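Local coordinates for protein alpha-1,2-mannosidase (Bacteroides thetaiotaomicron, PDB 2WW2) that probably hydrolyses alpha-mannosides with inversion of configuration, as a calcium-dependent mannosidase of glycoside hydrolase family 92, at residues 365-370 with 409-414. Sequence-based numbering, arbitrary orientation.
Sequences GFMPEW and IHQTQA
Phe-366 and Gln-411 bring the two backbones to 6.4 Å between CA atoms, where the loop leaving helix 347-364 passes the C-terminal part of helix 401-413. The primary amide of Gln-411 bonds both backbone groups of Met-367, each donor standing above the plane of the carbonyl it meets. OE1 of Gln-411 accepts from Met-367 N at 3.1 Å, while its NE2 donates to Met-367 O at 2.9 Å. Glu-369 reaches toward Gln-411 tip to tip, and the same NE2 donates a hydrogen bond to its OE2 at 2.8 Å, on the anti side of the carboxylate; Ser-384 also bonds this oxygen. The bend at chi2 (78°) of Gln-411 sets CD toward the loop, and Met-367 CE rests against CB of Gln-411. Beside this polar grip, His-410 NE2 sits 3.5 Å above one face of the Phe-366 ring, offset toward its rim, the imidazole and phenyl planes lying obliquely at 44°. An alanine in place of Gln-411 would probably leave the N-H and carbonyl of Met-367 without these mates and Glu-369 with one donor fewer. One buried amide fixes an irregular loop to a helix, its NE2 shared between a carbonyl and a carboxylate whose charge would probably strengthen the hold.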
loop_
_atom_site.group_PDB
_atom_site.type_symbol
_atom_site.label_atom_id
_atom_site.label_comp_id
_atom_site.label_asym_id
_atom_site.label_seq_id
_atom_site.Cartn_x
_atom_site.Cartn_y
_atom_site.Cartn_z
ATOM N N GLY A 365 29.698 -30.202 -21.394
ATOM C CA GLY A 365 30.615 -29.051 -21.397
ATOM C C GLY A 365 30.345 -28.037 -20.292
ATOM O O GLY A 365 31.210 -27.201 -19.986
ATOM N N PHE A 366 29.155 -28.106 -19.685
ATOM C CA PHE A 366 28.809 -27.197 -18.596
ATOM C C PHE A 366 28.164 -27.957 -17.447
ATOM O O PHE A 366 27.452 -28.938 -17.664
ATOM C CB PHE A 366 27.818 -26.116 -19.072
ATOM C CG PHE A 366 28.433 -25.051 -19.968
ATOM C CD1 PHE A 366 29.005 -23.912 -19.420
ATOM C CD2 PHE A 366 28.385 -25.175 -21.351
ATOM C CE1 PHE A 366 29.547 -22.913 -20.222
ATOM C CE2 PHE A 366 28.926 -24.186 -22.168
ATOM C CZ PHE A 366 29.519 -23.051 -21.600
ATOM N N MET A 367 28.359 -27.478 -16.227
ATOM C CA MET A 367 27.558 -27.974 -15.119
ATOM C C MET A 367 26.143 -27.421 -15.243
ATOM O O MET A 367 25.940 -26.308 -15.739
ATOM C CB MET A 367 28.150 -27.555 -13.772
ATOM C CG MET A 367 29.549 -28.104 -13.527
ATOM S SD MET A 367 30.113 -27.757 -11.844
ATOM C CE MET A 367 30.551 -26.021 -11.991
ATOM N N PRO A 368 25.145 -28.197 -14.798
ATOM C CA PRO A 368 23.789 -27.670 -14.890
ATOM C C PRO A 368 23.518 -26.607 -13.818
ATOM O O PRO A 368 24.207 -26.582 -12.784
ATOM C CB PRO A 368 22.916 -28.895 -14.631
ATOM C CG PRO A 368 23.775 -29.817 -13.799
ATOM C CD PRO A 368 25.208 -29.531 -14.191
ATOM N N GLU A 369 22.526 -25.744 -14.074
ATOM C CA GLU A 369 22.062 -24.781 -13.087
ATOM C C GLU A 369 20.565 -25.042 -12.881
ATOM O O GLU A 369 20.155 -25.370 -11.776
ATOM C CB GLU A 369 22.362 -23.333 -13.508
ATOM C CG GLU A 369 23.862 -22.999 -13.679
ATOM C CD GLU A 369 24.676 -23.083 -12.391
ATOM O OE1 GLU A 369 24.068 -23.223 -11.311
ATOM O OE2 GLU A 369 25.934 -23.027 -12.449
ATOM N N TRP A 370 19.777 -24.927 -13.952
ATOM C CA TRP A 370 18.415 -25.495 -13.984
ATOM C C TRP A 370 18.432 -26.665 -14.973
ATOM O O TRP A 370 18.847 -26.501 -16.122
ATOM C CB TRP A 370 17.380 -24.439 -14.429
ATOM C CG TRP A 370 16.278 -24.224 -13.411
ATOM C CD1 TRP A 370 16.067 -23.107 -12.650
ATOM C CD2 TRP A 370 15.266 -25.176 -13.024
ATOM N NE1 TRP A 370 14.964 -23.299 -11.815
ATOM C CE2 TRP A 370 14.461 -24.558 -12.035
ATOM C CE3 TRP A 370 14.948 -26.476 -13.440
ATOM C CZ2 TRP A 370 13.371 -25.207 -11.442
ATOM C CZ3 TRP A 370 13.877 -27.139 -12.831
ATOM C CH2 TRP A 370 13.095 -26.493 -11.843
ATOM N N ILE A 409 35.803 -23.448 -12.606
ATOM C CA ILE A 409 36.408 -22.327 -13.287
ATOM C C ILE A 409 35.760 -22.109 -14.660
ATOM O O ILE A 409 35.503 -20.960 -15.057
ATOM C CB ILE A 409 37.944 -22.518 -13.448
ATOM C CG1 ILE A 409 38.621 -22.465 -12.076
ATOM C CG2 ILE A 409 38.521 -21.435 -14.352
ATOM C CD1 ILE A 409 40.079 -22.855 -12.103
ATOM N N HIS A 410 35.515 -23.193 -15.397
ATOM C CA HIS A 410 34.920 -23.071 -16.735
ATOM C C HIS A 410 33.518 -22.457 -16.659
ATOM O O HIS A 410 33.122 -21.638 -17.491
ATOM C CB HIS A 410 34.879 -24.428 -17.446
ATOM C CG HIS A 410 34.096 -24.421 -18.720
ATOM N ND1 HIS A 410 34.609 -23.956 -19.915
ATOM C CD2 HIS A 410 32.831 -24.820 -18.983
ATOM C CE1 HIS A 410 33.688 -24.068 -20.857
ATOM N NE2 HIS A 410 32.600 -24.589 -20.313
ATOM N N GLN A 411 32.777 -22.842 -15.630
ATOM C CA GLN A 411 31.433 -22.319 -15.418
ATOM C C GLN A 411 31.451 -20.785 -15.260
ATOM O O GLN A 411 30.462 -20.108 -15.558
ATOM C CB GLN A 411 30.809 -22.990 -14.183
ATOM C CG GLN A 411 29.285 -22.844 -14.068
ATOM C CD GLN A 411 28.530 -23.800 -14.977
ATOM O OE1 GLN A 411 29.126 -24.491 -15.813
ATOM N NE2 GLN A 411 27.207 -23.860 -14.805
ATOM N N THR A 412 32.570 -20.234 -14.805
ATOM C CA THR A 412 32.667 -18.795 -14.586
ATOM C C THR A 412 33.378 -18.092 -15.738
ATOM O O THR A 412 33.447 -16.867 -15.758
ATOM C CB THR A 412 33.482 -18.472 -13.317
ATOM O OG1 THR A 412 34.866 -18.786 -13.556
ATOM C CG2 THR A 412 32.976 -19.267 -12.111
ATOM N N GLN A 413 33.928 -18.858 -16.678
ATOM C CA GLN A 413 34.747 -18.278 -17.746
ATOM C C GLN A 413 34.205 -18.593 -19.134
ATOM O O GLN A 413 34.905 -18.426 -20.144
ATOM C CB GLN A 413 36.184 -18.780 -17.633
ATOM C CG GLN A 413 36.856 -18.322 -16.349
ATOM C CD GLN A 413 37.113 -16.825 -16.331
ATOM O OE1 GLN A 413 36.578 -16.089 -15.494
ATOM N NE2 GLN A 413 37.919 -16.367 -17.260
ATOM N N ALA A 414 32.957 -19.052 -19.174
ATOM C CA ALA A 414 32.277 -19.349 -20.426
ATOM C C ALA A 414 30.768 -19.311 -20.198
ATOM O O ALA A 414 30.299 -19.326 -19.066
ATOM C CB ALA A 414 32.681 -20.723 -20.950
#